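Local coordinates for protein actibind (Aspergillus niger, PDB 3D3Z) that probably cleaves RNA as a ribonuclease of the T2 family, with little base specificity but a preference for adenylic acid, at residues L11-D16 with D56-T61; F203-S208 with G212-S217. All blocks are in the same frame, centred on the assembly; numbering follows the deposited sequence.

Contact 1 (L11-D16 with D56-T61)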
# COMPACT_ATOMS: atom_id res chain seq x y z
N LEU A 11 -3.02 14.15 13.97
CA LEU A 11 -2.60 12.84 13.50
C LEU A 11 -3.63 11.78 13.88
O LEU A 11 -4.09 11.71 15.05
CB LEU A 11 -1.22 12.53 14.08
CG LEU A 11 -0.30 11.51 13.47
CD1 LEU A 11 0.10 11.72 12.02
CD2 LEU A 11 0.94 11.49 14.39
N SER A 12 -4.03 10.97 12.90
CA SER A 12 -4.92 9.85 13.15
C SER A 12 -4.26 8.86 14.14
O SER A 12 -3.04 8.78 14.21
CB SER A 12 -5.34 9.14 11.85
OG SER A 12 -4.21 8.67 11.14
N CYS A 13 -5.10 8.15 14.86
CA CYS A 13 -4.75 7.18 15.91
C CYS A 13 -4.04 7.76 17.11
O CYS A 13 -4.39 7.38 18.22
CB CYS A 13 -3.93 5.98 15.40
SG CYS A 13 -4.84 4.87 14.39
N GLN A 14 -3.04 8.62 16.87
CA GLN A 14 -2.25 9.24 17.91
C GLN A 14 -2.97 10.38 18.61
O GLN A 14 -2.43 10.90 19.58
CB GLN A 14 -0.87 9.68 17.35
CG GLN A 14 -0.07 8.52 16.72
CD GLN A 14 1.41 8.81 16.36
OE1 GLN A 14 2.18 9.32 17.19
NE2 GLN A 14 1.84 8.42 15.12
N THR A 15 -4.17 10.77 18.15
CA THR A 15 -4.98 11.82 18.79
C THR A 15 -6.43 11.38 18.92
O THR A 15 -6.86 10.47 18.26
CB THR A 15 -4.91 13.23 18.01
OG1 THR A 15 -5.51 13.13 16.72
CG2 THR A 15 -3.47 13.70 17.84
N ASP A 16 -7.17 12.08 19.77
CA ASP A 16 -8.56 11.78 20.01
C ASP A 16 -9.50 12.81 19.32
O ASP A 16 -9.89 13.81 19.93
CB ASP A 16 -8.89 11.74 21.51
CG ASP A 16 -10.31 11.34 21.76
OD1 ASP A 16 -10.85 10.66 20.88
OD2 ASP A 16 -10.91 11.69 22.79
N ASP A 56 -6.53 0.30 8.65
CA ASP A 56 -6.72 -0.52 9.81
C ASP A 56 -7.22 0.41 10.89
O ASP A 56 -6.81 1.60 10.99
CB ASP A 56 -5.40 -1.10 10.32
CG ASP A 56 -4.98 -2.43 9.63
OD1 ASP A 56 -5.50 -2.80 8.54
OD2 ASP A 56 -4.07 -3.07 10.26
N ASN A 57 -8.05 -0.16 11.75
CA ASN A 57 -8.32 0.40 13.03
C ASN A 57 -7.05 0.54 13.83
O ASN A 57 -6.00 -0.09 13.53
CB ASN A 57 -9.32 -0.46 13.76
CG ASN A 57 -10.60 -0.53 13.04
OD1 ASN A 57 -11.05 0.46 12.43
ND2 ASN A 57 -11.22 -1.69 13.07
N CYS A 58 -7.10 1.41 14.83
CA CYS A 58 -5.90 1.73 15.57
C CYS A 58 -5.39 0.53 16.41
O CYS A 58 -4.23 0.48 16.74
CB CYS A 58 -6.11 2.97 16.42
SG CYS A 58 -6.51 4.45 15.36
N ASP A 59 -6.27 -0.41 16.71
CA ASP A 59 -5.92 -1.63 17.46
C ASP A 59 -5.46 -2.78 16.55
O ASP A 59 -5.26 -3.92 17.03
CB ASP A 59 -7.09 -2.07 18.34
CG ASP A 59 -8.28 -2.48 17.57
OD1 ASP A 59 -8.24 -2.41 16.31
OD2 ASP A 59 -9.29 -2.87 18.22
N GLY A 60 -5.32 -2.53 15.25
CA GLY A 60 -4.89 -3.58 14.32
C GLY A 60 -6.00 -4.39 13.67
O GLY A 60 -5.73 -5.14 12.73
N THR A 61 -7.23 -4.28 14.18
CA THR A 61 -8.36 -4.86 13.49
C THR A 61 -8.64 -4.05 12.21
O THR A 61 -7.97 -3.07 11.93
CB THR A 61 -9.58 -4.96 14.41
OG1 THR A 61 -9.96 -3.65 14.86
CG2 THR A 61 -9.26 -5.89 15.62
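Cys-13 and Cys-58 are joined by a disulfide on the surface of the RNase T2 fold, and this covalent bond, SG to SG 2.0 Å, is the whole of the direct contact between 11-16 and 56-61. It illustrates how a cross-link can tie two irregular surface loops that otherwise hardly touch: the summed buried area is just 115 Å², and the CA atoms of Cys-13 and Cys-58 stand 5.6 Å apart. Both CB atoms point toward the opposite loop, and each sulfur, anti to its own carbonyl carbon (chi1 -71° at Cys-13, -61° at Cys-58), meets the other between them. The torsion about the S-S bond is -89°, a left-handed twist close to the relaxed value.

One layer out, each loop has its own means of holding its cysteine. Cys-13 is the central residue of a classic gamma turn, closed by Gln-14 N to Ser-12 O at 2.7 Å, while the hydroxyl of Ser-12 bonds to Gly-28 O. Cys-58 occupies a corner of a type I beta turn from Asn-57 to Gly-60, closed by Gly-60 N to Asn-57 O at 3.1 Å. Just before it, Asp-56, the last residue of strand 49-56, pairs through its backbone with Ser-29 of strand 29-35 in the antiparallel sheet.

An Asx turn overlaps the end of the beta turn. Asp-59 OD1 takes two donors: Thr-61 N at 3.0 Å comes from above the carboxylate plane, and Thr-61 OG1 at 2.6 Å meets the syn lone pair. That same hydroxyl oxygen receives Asn-57 ND2 at 2.9 Å in a nearly straight bond lying in the amide plane of Asn-57.

Contact 2 (F203-S208 with G212-S217); sequences FNVKGS and GTYVAS
Phe-203 to Lys-206 pair with Thr-213 to Ala-216 as the two arms of an antiparallel beta hairpin. Asn-204 with Val-215 and Lys-206 with Thr-213 are hydrogen-bonded pairs, each closed by two reciprocal N-to-O bonds of 2.7 to 3.0 Å. Phe-203 with Ala-216 and Val-205 with Tyr-214 are the non-hydrogen-bonded pairs. Toward the turn, Gly-212 N adds a weak bond to Ser-208 O.

Aromatic packing centres on Tyr-214. Its ring turns an edge to the face of Phe-203 in a T-shaped pair, planes at 78° and centroids 5.8 Å apart, while Val-205 CG2 sits over one ring face in a CH-pi contact, 3.7 Å from the centroid. CG2 gets there because it lies anti to the carbonyl carbon of Val-205, with CG1 anti to the backbone N (chi1 -179°).

On the other face of the hairpin, Lys-206 CB packs against Thr-213 CB, and the lysine chain then bends away so that NZ reaches Ser-9 O. Tyr-214 OH bonds to Ala-209 O within the connecting turn. Helix 134-147 lies against Phe-203 and Tyr-214 through Leu-146, and strand 29-35 meets Val-205 and Tyr-214 through Leu-30.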
# COMPACT_ATOMS: atom_id res chain seq x y z
N PHE A 203 1.35 3.82 8.66
CA PHE A 203 1.34 5.29 8.68
C PHE A 203 0.14 5.78 9.48
O PHE A 203 -0.95 5.17 9.51
CB PHE A 203 1.17 5.86 7.27
CG PHE A 203 2.34 5.69 6.40
CD1 PHE A 203 3.36 6.60 6.43
CD2 PHE A 203 2.41 4.60 5.53
CE1 PHE A 203 4.42 6.46 5.62
CE2 PHE A 203 3.48 4.46 4.73
CZ PHE A 203 4.48 5.38 4.76
N ASN A 204 0.32 6.93 10.10
CA ASN A 204 -0.82 7.72 10.51
C ASN A 204 -0.84 8.96 9.59
O ASN A 204 0.17 9.29 8.95
CB ASN A 204 -0.78 8.10 11.99
CG ASN A 204 -0.77 6.87 12.95
OD1 ASN A 204 -1.55 5.92 12.84
ND2 ASN A 204 0.11 6.94 13.92
N VAL A 205 -1.99 9.61 9.53
CA VAL A 205 -2.31 10.67 8.52
C VAL A 205 -2.81 11.96 9.19
O VAL A 205 -3.68 11.94 10.05
CB VAL A 205 -3.30 10.16 7.43
CG1 VAL A 205 -3.61 11.26 6.39
CG2 VAL A 205 -2.69 8.93 6.71
N LYS A 206 -2.23 13.07 8.75
CA LYS A 206 -2.71 14.42 9.06
C LYS A 206 -3.48 14.90 7.84
O LYS A 206 -2.93 15.02 6.76
CB LYS A 206 -1.52 15.34 9.32
CG LYS A 206 -0.68 14.94 10.53
CD LYS A 206 0.68 15.68 10.56
CE LYS A 206 0.57 17.07 11.19
NZ LYS A 206 0.19 17.06 12.66
N GLY A 207 -4.78 15.10 8.02
CA GLY A 207 -5.66 15.48 6.94
C GLY A 207 -6.35 14.32 6.23
O GLY A 207 -6.76 13.31 6.83
N SER A 208 -6.49 14.49 4.93
CA SER A 208 -7.18 13.50 4.12
C SER A 208 -6.20 12.41 3.68
O SER A 208 -5.02 12.66 3.54
CB SER A 208 -7.75 14.16 2.85
OG SER A 208 -8.44 13.23 2.04
N GLY A 212 -3.11 14.21 2.16
CA GLY A 212 -2.65 14.48 3.50
C GLY A 212 -1.21 14.06 3.73
O GLY A 212 -0.52 13.55 2.83
N THR A 213 -0.75 14.30 4.94
CA THR A 213 0.63 14.03 5.31
C THR A 213 0.69 12.64 5.96
O THR A 213 0.01 12.36 6.95
CB THR A 213 1.16 15.11 6.25
OG1 THR A 213 1.16 16.37 5.58
CG2 THR A 213 2.57 14.78 6.68
N TYR A 214 1.48 11.77 5.35
CA TYR A 214 1.58 10.38 5.81
C TYR A 214 2.82 10.28 6.70
O TYR A 214 3.96 10.43 6.22
CB TYR A 214 1.66 9.39 4.63
CG TYR A 214 0.31 9.03 4.06
CD1 TYR A 214 -0.42 9.95 3.29
CD2 TYR A 214 -0.21 7.77 4.24
CE1 TYR A 214 -1.65 9.61 2.75
CE2 TYR A 214 -1.45 7.42 3.72
CZ TYR A 214 -2.15 8.35 2.97
OH TYR A 214 -3.36 7.99 2.43
N VAL A 215 2.58 10.03 7.97
CA VAL A 215 3.64 10.00 9.00
C VAL A 215 3.90 8.55 9.41
O VAL A 215 2.99 7.87 9.88
CB VAL A 215 3.19 10.83 10.23
CG1 VAL A 215 4.14 10.68 11.43
CG2 VAL A 215 3.07 12.31 9.83
N ALA A 216 5.15 8.12 9.21
CA ALA A 216 5.58 6.73 9.43
C ALA A 216 5.26 6.36 10.85
O ALA A 216 5.56 7.14 11.77
CB ALA A 216 7.06 6.54 9.11
N SER A 217 4.56 5.24 11.03
CA SER A 217 4.11 4.81 12.35
C SER A 217 4.44 3.35 12.67
O SER A 217 4.89 2.58 11.83
CB SER A 217 2.62 5.05 12.53
OG SER A 217 1.82 4.26 11.69
O HOH W 1 -2.00 17.81 6.00

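Contacts 1 and 2 lie on the same side of the chain's centre, their own centres about 11 Å apart, and they meet directly: Ser-12 OG lies 2.9 Å from Val-205 N, a probable hydrogen bond that sets the loop carrying Cys-13 against the hairpin. Strand 29-35 lies between strands 49-56 and 195-206 in the sheet, so the strand leading into 56-61 and the strand holding 203-206 both pair with it. Contact 1 is away from the active site. At contact 2 the side chain of Tyr-214 stands about 11 Å from that of His-115, a predicted active-site residue. The pocket of the bound nucleoside analogue is formed partly by Phe-35 and His-51, on strands 29-35 and 49-56 of that same sheet.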